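Local coordinates for protein alanine racemase (Oenococcus oeni PSU-1, PDB 3HUR) that belongs to the alanine racemase family and combines an N-terminal TIM-barrel domain with a beta-rich C-terminal domain, at residues A[233-236]-A[237-241]; A[24-27]-A[28-32]; A[293-297]-A[298-302]; A[180-183]-A[184-188]. One frame throughout, in Å; residues are numbered along the deposited sequence.

How the interactions relate
From the N terminus, the order is interaction 2, interaction 4, interaction 1, interaction 3. All four are local and lie in series, so none nests in or crosses another. Interaction 2 sits where helix 16-30 of the barrel finishes, and interaction 4 within helix 174-191, between strands 157-163 and 201-202. Interaction 1 closes turns in the loop from barrel strand 222-223 to strand 251-263, and interaction 3 carries a 3-10 turn toward the short, weakly bonded strand 298-299 of the beta-rich part. Helix 206-211 is a shared neighbour of interactions 1 and 2, whose nearest atoms are about 7 Å apart. Interactions 3 and 4 lie farthest apart (centres about 42 Å).

Interaction 1 (A[233-236]-A[237-241]); sequences NVSN and GELKM
Asn233 and Met241 run alongside one another, pointing opposite ways, while Ser235 reaches across to Leu239; these contacts join the type I beta turn Asn233-Asn236 to the chain that follows. This lies in the loop between strand 222-223 of the TIM barrel and strand 251-263. The first pairing is a van der Waals contact, Asn233 CG lying 4.0 Å from Met241 CG. Asn233 has CG anti to its own backbone nitrogen (chi1 -162°), which swings the amide over to the far limb of the loop. Ser235 is the inner side chain. With chi1 at 73°, its OG stands between its own backbone nitrogen and carbonyl carbon and faces the returning chain, where Leu239 N donates to Ser235 OG at 3.0 Å in a nearly straight bond (164° at the hydrogen). Alongside, Ser235 CB and Leu239 CB meet at 4.0 Å. The backbone of Ser235 is used as well: Glu238 N donates to Ser235 O at 3.3 Å, a longer bond that comes from well above the carbonyl plane. Both bonds span Asn236 and Gly237, each at positive phi, where the chain reverses. Trp211 of helix 206-211 touches Asn233, Ser235, Leu239 and Met241, so a single indole backs both limbs. The Glu238 chain runs out extended beyond CG to a carboxylate whose OE2 accepts from Ala172 N. On the way its stem passes the turn, with Glu238 CG 3.5 Å from Ser235 O.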
loop_
_atom_site.group_PDB
_atom_site.type_symbol
_atom_site.label_atom_id
_atom_site.label_comp_id
_atom_site.label_asym_id
_atom_site.label_seq_id
_atom_site.Cartn_x
_atom_site.Cartn_y
_atom_site.Cartn_z
ATOM N N ASN A 233 -19.703 15.971 -3.522
ATOM C CA ASN A 233 -20.609 15.388 -4.496
ATOM C C ASN A 233 -20.987 13.966 -4.150
ATOM O O ASN A 233 -20.226 13.058 -4.373
ATOM C CB ASN A 233 -19.964 15.393 -5.885
ATOM C CG ASN A 233 -20.984 15.214 -7.003
ATOM O OD1 ASN A 233 -20.920 15.910 -8.024
ATOM N ND2 ASN A 233 -21.958 14.325 -6.793
ATOM N N VAL A 234 -22.196 13.769 -3.660
ATOM C CA VAL A 234 -22.718 12.419 -3.327
ATOM C C VAL A 234 -22.788 11.329 -4.463
ATOM O O VAL A 234 -22.837 10.136 -4.181
ATOM C CB VAL A 234 -24.095 12.618 -2.640
ATOM C CG1 VAL A 234 -24.920 11.304 -2.544
ATOM C CG2 VAL A 234 -23.847 13.225 -1.248
ATOM N N SER A 235 -22.754 11.741 -5.728
ATOM C CA SER A 235 -22.901 10.823 -6.883
ATOM C C SER A 235 -21.619 10.109 -7.343
ATOM O O SER A 235 -21.657 9.346 -8.312
ATOM C CB SER A 235 -23.445 11.612 -8.072
ATOM O OG SER A 235 -22.449 12.462 -8.605
ATOM N N ASN A 236 -20.505 10.347 -6.634
ATOM C CA ASN A 236 -19.133 9.957 -7.039
ATOM C C ASN A 236 -18.813 10.059 -8.522
ATOM O O ASN A 236 -18.546 9.076 -9.179
ATOM C CB ASN A 236 -18.633 8.634 -6.394
ATOM C CG ASN A 236 -19.387 7.400 -6.834
ATOM O OD1 ASN A 236 -20.106 6.780 -6.030
ATOM N ND2 ASN A 236 -19.174 6.975 -8.084
ATOM N N GLY A 237 -18.836 11.275 -9.041
ATOM C CA GLY A 237 -18.536 11.510 -10.457
ATOM C C GLY A 237 -19.730 11.510 -11.416
ATOM O O GLY A 237 -19.806 12.369 -12.308
ATOM N N GLU A 238 -20.679 10.591 -11.201
ATOM C CA GLU A 238 -21.802 10.360 -12.122
ATOM C C GLU A 238 -22.640 11.579 -12.529
ATOM O O GLU A 238 -22.874 11.769 -13.712
ATOM C CB GLU A 238 -22.681 9.219 -11.605
ATOM C CG GLU A 238 -21.866 7.915 -11.450
ATOM C CD GLU A 238 -22.696 6.639 -11.406
ATOM O OE1 GLU A 238 -22.134 5.609 -10.964
ATOM O OE2 GLU A 238 -23.891 6.641 -11.812
ATOM N N LEU A 239 -23.060 12.417 -11.590
ATOM C CA LEU A 239 -23.927 13.560 -11.904
ATOM C C LEU A 239 -23.261 14.853 -11.526
ATOM O O LEU A 239 -22.400 14.855 -10.663
ATOM C CB LEU A 239 -25.255 13.460 -11.145
ATOM C CG LEU A 239 -26.015 12.143 -11.299
ATOM C CD1 LEU A 239 -27.112 12.014 -10.257
ATOM C CD2 LEU A 239 -26.552 12.022 -12.723
ATOM N N LYS A 240 -23.678 15.957 -12.139
ATOM C CA LYS A 240 -23.084 17.259 -11.876
ATOM C C LYS A 240 -23.971 18.000 -10.900
ATOM O O LYS A 240 -25.188 17.937 -11.003
ATOM C CB LYS A 240 -22.947 18.073 -13.173
ATOM N N MET A 241 -23.382 18.724 -9.955
ATOM C CA MET A 241 -24.196 19.424 -8.960
ATOM C C MET A 241 -25.034 20.505 -9.668
ATOM O O MET A 241 -24.581 21.108 -10.625
ATOM C CB MET A 241 -23.316 19.979 -7.802
ATOM C CG MET A 241 -22.726 18.860 -6.912
ATOM S SD MET A 241 -23.910 18.025 -5.819
ATOM C CE MET A 241 -24.306 19.515 -4.931
#

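Interaction 2 (A[24-27]-A[28-32]); sequences QEIR and EWTKA
Arg27 and Ala32 meet where helix 16-30 of the TIM barrel gives way to loop. The backbone evidence is a bond spanning five residues, Ala32 N to Arg27 O at 3.0 Å, the 6→1 link found in Schellman endings, and Lys31 turns the chain at positive phi. From CB outward the Arg27 side chain passes the chain after the turn. Its CB abuts the next peptide at Glu28 N. CG, anti to the backbone nitrogen (chi1 -163°), is thereby laid beside the chain after the turn, with Arg27 CG 3.6 Å from Ala32 O. CD and NE pass the same oxygen at longer range, NE at 4.0 Å, and the chain then bends at chi3. At the tip, NH2 makes a salt bridge with Asp62 and a hydrogen bond to Lys33 O, while NH1 has a weak bond to Ser60 O; these fix the guanidinium between the chain just after the helix and the residues before strand 63-66. In the last turn, Thr30 folds back on the helix: OG1 donates to Ile26 O at 3.0 Å, in the carbonyl plane. That bond is better formed than the weak one from Thr30 N to the same oxygen. The carboxylates of Glu25 and Glu28 come within 4.5 Å (OE2 to OE2), which probably costs some electrostatic energy. Trp29 leads off the other way, its NE1 bonded to Ile210 O and its ring stacked with His213. Ile26 runs obliquely to this indole and touches it with its terminal methyl, Ile26 CD1 lying 3.7 Å from Trp29 CD1.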
loop_
_atom_site.group_PDB
_atom_site.type_symbol
_atom_site.label_atom_id
_atom_site.label_comp_id
_atom_site.label_asym_id
_atom_site.label_seq_id
_atom_site.Cartn_x
_atom_site.Cartn_y
_atom_site.Cartn_z
ATOM N N GLN A 24 -29.037 24.982 5.771
ATOM C CA GLN A 24 -29.868 26.085 5.331
ATOM C C GLN A 24 -30.170 26.087 3.796
ATOM O O GLN A 24 -31.308 26.293 3.407
ATOM C CB GLN A 24 -29.249 27.410 5.798
ATOM C CG GLN A 24 -29.411 27.656 7.342
ATOM C CD GLN A 24 -28.344 28.622 7.951
ATOM O OE1 GLN A 24 -27.422 29.104 7.258
ATOM N NE2 GLN A 24 -28.467 28.885 9.248
ATOM N N GLU A 25 -29.176 25.853 2.940
ATOM C CA GLU A 25 -29.378 25.871 1.487
ATOM C C GLU A 25 -30.302 24.807 1.044
ATOM O O GLU A 25 -31.182 25.046 0.216
ATOM C CB GLU A 25 -28.087 25.630 0.713
ATOM C CG GLU A 25 -27.184 26.818 0.646
ATOM C CD GLU A 25 -27.675 27.857 -0.312
ATOM O OE1 GLU A 25 -27.876 27.541 -1.519
ATOM O OE2 GLU A 25 -27.830 28.994 0.158
ATOM N N ILE A 26 -30.071 23.611 1.557
ATOM C CA ILE A 26 -30.810 22.475 1.076
ATOM C C ILE A 26 -32.254 22.494 1.615
ATOM O O ILE A 26 -33.138 21.813 1.070
ATOM C CB ILE A 26 -30.077 21.149 1.367
ATOM C CG1 ILE A 26 -30.560 20.069 0.410
ATOM C CG2 ILE A 26 -30.286 20.697 2.805
ATOM C CD1 ILE A 26 -30.197 20.313 -1.046
ATOM N N ARG A 27 -32.477 23.254 2.689
ATOM C CA ARG A 27 -33.826 23.528 3.190
ATOM C C ARG A 27 -34.580 24.371 2.139
ATOM O O ARG A 27 -35.687 24.043 1.766
ATOM C CB ARG A 27 -33.793 24.283 4.519
ATOM C CG ARG A 27 -35.113 24.246 5.287
ATOM C CD ARG A 27 -35.097 25.159 6.523
ATOM N NE ARG A 27 -35.770 24.514 7.655
ATOM C CZ ARG A 27 -35.162 23.930 8.690
ATOM N NH1 ARG A 27 -33.836 23.909 8.785
ATOM N NH2 ARG A 27 -35.888 23.366 9.650
ATOM N N GLU A 28 -33.940 25.440 1.675
ATOM C CA GLU A 28 -34.543 26.345 0.715
ATOM C C GLU A 28 -34.693 25.682 -0.632
ATOM O O GLU A 28 -35.579 26.040 -1.377
ATOM C CB GLU A 28 -33.706 27.628 0.529
ATOM C CG GLU A 28 -33.523 28.467 1.794
ATOM C CD GLU A 28 -32.399 29.527 1.655
ATOM O OE1 GLU A 28 -32.351 30.193 0.581
ATOM O OE2 GLU A 28 -31.584 29.699 2.616
ATOM N N TRP A 29 -33.823 24.742 -0.953
ATOM C CA TRP A 29 -33.802 24.124 -2.266
ATOM C C TRP A 29 -34.973 23.173 -2.406
ATOM O O TRP A 29 -35.457 22.918 -3.521
ATOM C CB TRP A 29 -32.500 23.350 -2.410
ATOM C CG TRP A 29 -32.230 22.663 -3.734
ATOM C CD1 TRP A 29 -32.288 21.320 -3.986
ATOM C CD2 TRP A 29 -31.779 23.280 -4.949
ATOM N NE1 TRP A 29 -31.915 21.066 -5.290
ATOM C CE2 TRP A 29 -31.600 22.255 -5.899
ATOM C CE3 TRP A 29 -31.533 24.610 -5.332
ATOM C CZ2 TRP A 29 -31.191 22.518 -7.221
ATOM C CZ3 TRP A 29 -31.102 24.870 -6.652
ATOM C CH2 TRP A 29 -30.946 23.826 -7.572
ATOM N N THR A 30 -35.397 22.621 -1.281
ATOM C CA THR A 30 -36.428 21.588 -1.269
ATOM C C THR A 30 -37.723 22.099 -0.609
ATOM O O THR A 30 -38.693 21.359 -0.472
ATOM C CB THR A 30 -35.905 20.297 -0.558
ATOM O OG1 THR A 30 -35.784 20.510 0.857
ATOM C CG2 THR A 30 -34.550 19.870 -1.132
ATOM N N LYS A 31 -37.730 23.370 -0.209
ATOM C CA LYS A 31 -38.796 23.934 0.602
ATOM C C LYS A 31 -39.208 22.985 1.721
ATOM O O LYS A 31 -40.353 22.578 1.826
ATOM C CB LYS A 31 -39.991 24.303 -0.302
ATOM C CG LYS A 31 -40.104 25.798 -0.608
ATOM C CD LYS A 31 -39.141 26.317 -1.701
ATOM C CE LYS A 31 -39.427 27.852 -2.012
ATOM N NZ LYS A 31 -38.261 28.651 -2.572
ATOM N N ALA A 32 -38.265 22.630 2.575
ATOM C CA ALA A 32 -38.501 21.609 3.574
ATOM C C ALA A 32 -38.971 22.248 4.857
ATOM O O ALA A 32 -38.634 23.396 5.140
ATOM C CB ALA A 32 -37.251 20.855 3.808
#

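Interaction 3 (A[293-297]-A[298-302]); sequences GWLRR and MQKSS. With SO4 (sulfate ion), chain C.
Leu295 O is gripped twice: Met298 N donates to it at 2.9 Å, and Lys300 NZ adds a weak bond at 3.1 Å. The Met298 bond is fairly straight at the hydrogen, yet the nitrogen stands 53° out of the carbonyl plane, in keeping with an i to i+3 bond of the 3-10 turn 293-297. Lys300 curls back through bends at chi3 and chi4, and its NZ also reaches Met298 O at 3.2 Å, in that carbonyl's plane. One ammonium thus bridges the turn and the weakly bonded strand about 298-299, while its CD rests 4.1 Å from Leu295 CD2. Met298, bent at chi2 (-65°), sends its methyl under the turn, where Met298 CE lies 3.5 Å from Arg297 CG and 4.0 Å from Trp294 CE3. Leu337 of strand 334-339 and Val253 of strand 251-263 touch both Trp294 and Met298, seating the turn on the mixed sheet of the C-terminal domain. The Arg297 guanidinium goes to Gln345 O. At the opening of the turn Gly293 N donates to O1 of a sulfate ion, probably a crystallisation component, at 2.7 Å; Arg369 binds the same ion, and sulfate O3 lies in the plane of the Trp294 indole at its edge. The chemistry suggests that the amide end of the turn can accept an anion, while the lysine charge probably suits the carbonyl end.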
loop_
_atom_site.group_PDB
_atom_site.type_symbol
_atom_site.label_atom_id
_atom_site.label_comp_id
_atom_site.label_asym_id
_atom_site.label_seq_id
_atom_site.Cartn_x
_atom_site.Cartn_y
_atom_site.Cartn_z
ATOM N N GLY A 293 -0.445 9.384 3.784
ATOM C CA GLY A 293 -1.269 8.698 2.843
ATOM C C GLY A 293 -2.340 9.573 2.279
ATOM O O GLY A 293 -2.688 9.408 1.147
ATOM N N TRP A 294 -2.859 10.515 3.041
ATOM C CA TRP A 294 -3.775 11.463 2.471
ATOM C C TRP A 294 -3.186 12.277 1.324
ATOM O O TRP A 294 -3.922 12.921 0.570
ATOM C CB TRP A 294 -4.295 12.440 3.552
ATOM C CG TRP A 294 -3.243 13.253 4.307
ATOM C CD1 TRP A 294 -2.713 12.961 5.551
ATOM C CD2 TRP A 294 -2.607 14.468 3.883
ATOM N NE1 TRP A 294 -1.827 13.917 5.909
ATOM C CE2 TRP A 294 -1.742 14.861 4.913
ATOM C CE3 TRP A 294 -2.710 15.266 2.759
ATOM C CZ2 TRP A 294 -0.946 16.002 4.835
ATOM C CZ3 TRP A 294 -1.919 16.428 2.665
ATOM C CH2 TRP A 294 -1.039 16.774 3.700
ATOM N N LEU A 295 -1.866 12.317 1.195
ATOM C CA LEU A 295 -1.271 13.243 0.213
ATOM C C LEU A 295 -1.644 12.801 -1.188
ATOM O O LEU A 295 -1.736 13.634 -2.106
ATOM C CB LEU A 295 0.263 13.360 0.340
ATOM C CG LEU A 295 0.912 14.434 -0.534
ATOM C CD1 LEU A 295 0.531 15.821 -0.073
ATOM C CD2 LEU A 295 2.398 14.294 -0.532
ATOM N N ARG A 296 -1.904 11.502 -1.340
ATOM C CA ARG A 296 -2.156 10.990 -2.669
ATOM C C ARG A 296 -3.527 11.375 -3.214
ATOM O O ARG A 296 -3.796 11.063 -4.358
ATOM C CB ARG A 296 -1.830 9.485 -2.795
ATOM C CG ARG A 296 -2.897 8.495 -2.378
ATOM C CD ARG A 296 -2.249 7.132 -1.968
ATOM N NE ARG A 296 -2.949 6.494 -0.822
ATOM C CZ ARG A 296 -2.355 5.775 0.152
ATOM N NH1 ARG A 296 -1.029 5.579 0.172
ATOM N NH2 ARG A 296 -3.082 5.281 1.154
ATOM N N ARG A 297 -4.363 12.102 -2.462
ATOM C CA ARG A 297 -5.552 12.686 -3.054
ATOM C C ARG A 297 -5.395 14.160 -3.395
ATOM O O ARG A 297 -6.361 14.791 -3.876
ATOM C CB ARG A 297 -6.788 12.486 -2.172
ATOM C CG ARG A 297 -6.942 13.405 -0.993
ATOM C CD ARG A 297 -8.405 13.551 -0.579
ATOM N NE ARG A 297 -9.021 12.323 -0.043
ATOM C CZ ARG A 297 -10.346 12.122 0.025
ATOM N NH1 ARG A 297 -11.181 13.064 -0.378
ATOM N NH2 ARG A 297 -10.846 10.983 0.524
ATOM N N MET A 298 -4.204 14.711 -3.159
ATOM C CA MET A 298 -3.966 16.124 -3.391
ATOM C C MET A 298 -3.097 16.362 -4.635
ATOM O O MET A 298 -2.202 15.582 -4.950
ATOM C CB MET A 298 -3.295 16.764 -2.181
ATOM C CG MET A 298 -3.983 16.547 -0.856
ATOM S SD MET A 298 -5.579 17.268 -0.674
ATOM C CE MET A 298 -5.969 16.257 0.736
ATOM N N GLN A 299 -3.358 17.451 -5.336
ATOM C CA GLN A 299 -2.541 17.801 -6.456
ATOM C C GLN A 299 -1.209 18.259 -5.893
ATOM O O GLN A 299 -1.143 18.910 -4.842
ATOM C CB GLN A 299 -3.221 18.889 -7.307
ATOM C CG GLN A 299 -3.282 20.289 -6.675
ATOM C CD GLN A 299 -3.483 21.399 -7.703
ATOM O OE1 GLN A 299 -4.582 21.553 -8.287
ATOM N NE2 GLN A 299 -2.420 22.180 -7.941
ATOM N N LYS A 300 -0.136 17.937 -6.587
ATOM C CA LYS A 300 1.171 18.229 -6.066
ATOM C C LYS A 300 1.932 19.294 -6.877
ATOM O O LYS A 300 3.165 19.313 -6.891
ATOM C CB LYS A 300 1.931 16.912 -5.914
ATOM C CG LYS A 300 1.487 16.194 -4.639
ATOM C CD LYS A 300 1.865 14.725 -4.610
ATOM C CE LYS A 300 0.964 13.863 -5.497
ATOM N NZ LYS A 300 -0.098 13.198 -4.735
ATOM N N SER A 301 1.196 20.220 -7.483
ATOM C CA SER A 301 1.799 21.391 -8.139
ATOM C C SER A 301 1.558 22.721 -7.434
ATOM O O SER A 301 2.254 23.708 -7.713
ATOM C CB SER A 301 1.297 21.504 -9.579
ATOM O OG SER A 301 -0.092 21.258 -9.667
ATOM N N SER A 302 0.605 22.774 -6.508
ATOM C CA SER A 302 0.271 24.038 -5.859
ATOM C C SER A 302 -0.329 23.910 -4.481
ATOM O O SER A 302 -0.971 22.923 -4.171
ATOM C CB SER A 302 -0.742 24.774 -6.719
ATOM O OG SER A 302 -0.055 25.598 -7.607
HETATM S S SO4 C . -2.934 8.691 6.522
HETATM O O1 SO4 C . -1.511 8.960 6.242
HETATM O O2 SO4 C . -2.887 7.248 6.810
HETATM O O3 SO4 C . -3.457 9.616 7.611
HETATM O O4 SO4 C . -3.737 8.974 5.322
#

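Interaction 4 (A[180-183]-A[184-188]); sequences FEEQ and LRRWQ
Glu182 and Arg186, one helical turn apart, form a salt bridge, with Glu182 OE2 2.9 Å from Arg186 NH2. The two side chains extend alongside each other in one direction, but the carboxylate does not meet the guanidinium end to end. OE2 sits over one face of it, also 3.0 Å from Arg186 CZ, and the two planes are turned 56° apart. Such a pose suggests attraction of charges more than a directed N-H bond. Glu182 reaches it with a fully extended chain (chi1 -177°, chi2 178°), whereas Arg186 bends at chi2. Beneath them the backbone is regular: Arg186 N donates to Glu182 O at 3.0 Å, joining the same two residues, Arg185 N to Glu181 O at 2.8 Å and Trp187 N to Gln183 O at 2.9 Å. This is helix 174-191, the crossover helix of a beta-alpha-beta unit of the TIM barrel, between strands 157-163 and 201-202. Charged neighbours find partners beyond the contact, Glu181 with Arg217 and Arg185 with Glu189. The buried Gln183 amide is held by Ala167 N at OE1 and, weakly, by Thr131 O at NE2. Toward the protein interior Trp187 meets Phe201 edge-to-face, and Phe180 stacks with both His212 and Phe166. Leu184 lies along the same side of the helix as Phe180, its CB 3.6 Å from Phe180 O and its CD2 reaching the ring obliquely, 4.4 Å from Phe180 CE2.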
loop_
_atom_site.group_PDB
_atom_site.type_symbol
_atom_site.label_atom_id
_atom_site.label_comp_id
_atom_site.label_asym_id
_atom_site.label_seq_id
_atom_site.Cartn_x
_atom_site.Cartn_y
_atom_site.Cartn_z
ATOM N N PHE A 180 -35.945 4.142 -9.715
ATOM C CA PHE A 180 -36.525 5.241 -9.015
ATOM C C PHE A 180 -38.044 5.200 -9.163
ATOM O O PHE A 180 -38.734 5.276 -8.161
ATOM C CB PHE A 180 -35.937 6.559 -9.506
ATOM C CG PHE A 180 -36.359 7.739 -8.712
ATOM C CD1 PHE A 180 -35.538 8.236 -7.709
ATOM C CD2 PHE A 180 -37.561 8.391 -8.998
ATOM C CE1 PHE A 180 -35.906 9.344 -6.974
ATOM C CE2 PHE A 180 -37.949 9.507 -8.284
ATOM C CZ PHE A 180 -37.116 9.986 -7.246
ATOM N N GLU A 181 -38.574 5.043 -10.379
ATOM C CA GLU A 181 -40.038 5.064 -10.557
ATOM C C GLU A 181 -40.642 3.905 -9.815
ATOM O O GLU A 181 -41.662 4.065 -9.152
ATOM C CB GLU A 181 -40.483 5.017 -12.038
ATOM C CG GLU A 181 -40.171 6.297 -12.841
ATOM C CD GLU A 181 -40.740 7.551 -12.197
ATOM O OE1 GLU A 181 -40.032 8.587 -12.149
ATOM O OE2 GLU A 181 -41.907 7.488 -11.733
ATOM N N GLU A 182 -40.016 2.743 -9.914
ATOM C CA GLU A 182 -40.546 1.553 -9.270
ATOM C C GLU A 182 -40.672 1.780 -7.770
ATOM O O GLU A 182 -41.720 1.489 -7.174
ATOM C CB GLU A 182 -39.647 0.361 -9.551
ATOM C CG GLU A 182 -40.134 -0.944 -9.004
ATOM C CD GLU A 182 -39.206 -2.126 -9.362
ATOM O OE1 GLU A 182 -38.376 -2.016 -10.316
ATOM O OE2 GLU A 182 -39.316 -3.180 -8.686
ATOM N N GLN A 183 -39.628 2.336 -7.162
ATOM C CA GLN A 183 -39.659 2.611 -5.728
ATOM C C GLN A 183 -40.765 3.615 -5.375
ATOM O O GLN A 183 -41.505 3.432 -4.398
ATOM C CB GLN A 183 -38.298 3.130 -5.248
ATOM C CG GLN A 183 -37.178 2.078 -5.211
ATOM C CD GLN A 183 -35.995 2.488 -4.326
ATOM O OE1 GLN A 183 -35.167 3.332 -4.694
ATOM N NE2 GLN A 183 -35.932 1.892 -3.160
ATOM N N LEU A 184 -40.880 4.679 -6.159
ATOM C CA LEU A 184 -41.940 5.660 -5.932
ATOM C C LEU A 184 -43.347 5.023 -6.092
ATOM O O LEU A 184 -44.277 5.364 -5.357
ATOM C CB LEU A 184 -41.767 6.819 -6.894
ATOM C CG LEU A 184 -42.649 8.042 -6.683
ATOM C CD1 LEU A 184 -42.535 8.539 -5.226
ATOM C CD2 LEU A 184 -42.282 9.127 -7.719
ATOM N N ARG A 185 -43.487 4.072 -7.015
ATOM C CA ARG A 185 -44.757 3.341 -7.147
ATOM C C ARG A 185 -45.028 2.620 -5.815
ATOM O O ARG A 185 -46.080 2.847 -5.182
ATOM C CB ARG A 185 -44.765 2.435 -8.422
ATOM C CG ARG A 185 -45.658 1.130 -8.458
ATOM C CD ARG A 185 -46.593 1.145 -9.663
ATOM N NE ARG A 185 -46.581 -0.007 -10.585
ATOM C CZ ARG A 185 -47.625 -0.818 -10.870
ATOM N NH1 ARG A 185 -48.813 -0.714 -10.256
ATOM N NH2 ARG A 185 -47.463 -1.793 -11.765
ATOM N N ARG A 186 -44.060 1.826 -5.359
ATOM C CA ARG A 186 -44.240 1.091 -4.106
ATOM C C ARG A 186 -44.566 1.992 -2.908
ATOM O O ARG A 186 -45.449 1.665 -2.111
ATOM C CB ARG A 186 -43.019 0.238 -3.808
ATOM C CG ARG A 186 -43.049 -1.157 -4.446
ATOM C CD ARG A 186 -41.666 -1.427 -5.045
ATOM N NE ARG A 186 -41.476 -2.792 -5.553
ATOM C CZ ARG A 186 -40.286 -3.318 -5.878
ATOM N NH1 ARG A 186 -39.153 -2.615 -5.745
ATOM N NH2 ARG A 186 -40.226 -4.559 -6.339
ATOM N N TRP A 187 -43.867 3.119 -2.778
ATOM C CA TRP A 187 -44.159 4.065 -1.702
ATOM C C TRP A 187 -45.656 4.398 -1.690
ATOM O O TRP A 187 -46.342 4.226 -0.684
ATOM C CB TRP A 187 -43.312 5.330 -1.860
ATOM C CG TRP A 187 -43.747 6.464 -1.008
ATOM C CD1 TRP A 187 -44.455 7.571 -1.405
ATOM C CD2 TRP A 187 -43.496 6.633 0.393
ATOM N NE1 TRP A 187 -44.646 8.418 -0.336
ATOM C CE2 TRP A 187 -44.077 7.857 0.779
ATOM C CE3 TRP A 187 -42.826 5.873 1.357
ATOM C CZ2 TRP A 187 -44.027 8.320 2.085
ATOM C CZ3 TRP A 187 -42.779 6.331 2.651
ATOM C CH2 TRP A 187 -43.373 7.544 3.008
ATOM N N GLN A 188 -46.140 4.852 -2.839
ATOM C CA GLN A 188 -47.548 5.202 -3.025
ATOM C C GLN A 188 -48.481 4.006 -2.820
ATOM O O GLN A 188 -49.405 4.071 -2.030
ATOM C CB GLN A 188 -47.738 5.795 -4.404
ATOM C CG GLN A 188 -47.053 7.143 -4.617
ATOM C CD GLN A 188 -47.165 7.562 -6.036
ATOM O OE1 GLN A 188 -47.640 6.786 -6.838
ATOM N NE2 GLN A 188 -46.721 8.778 -6.376
#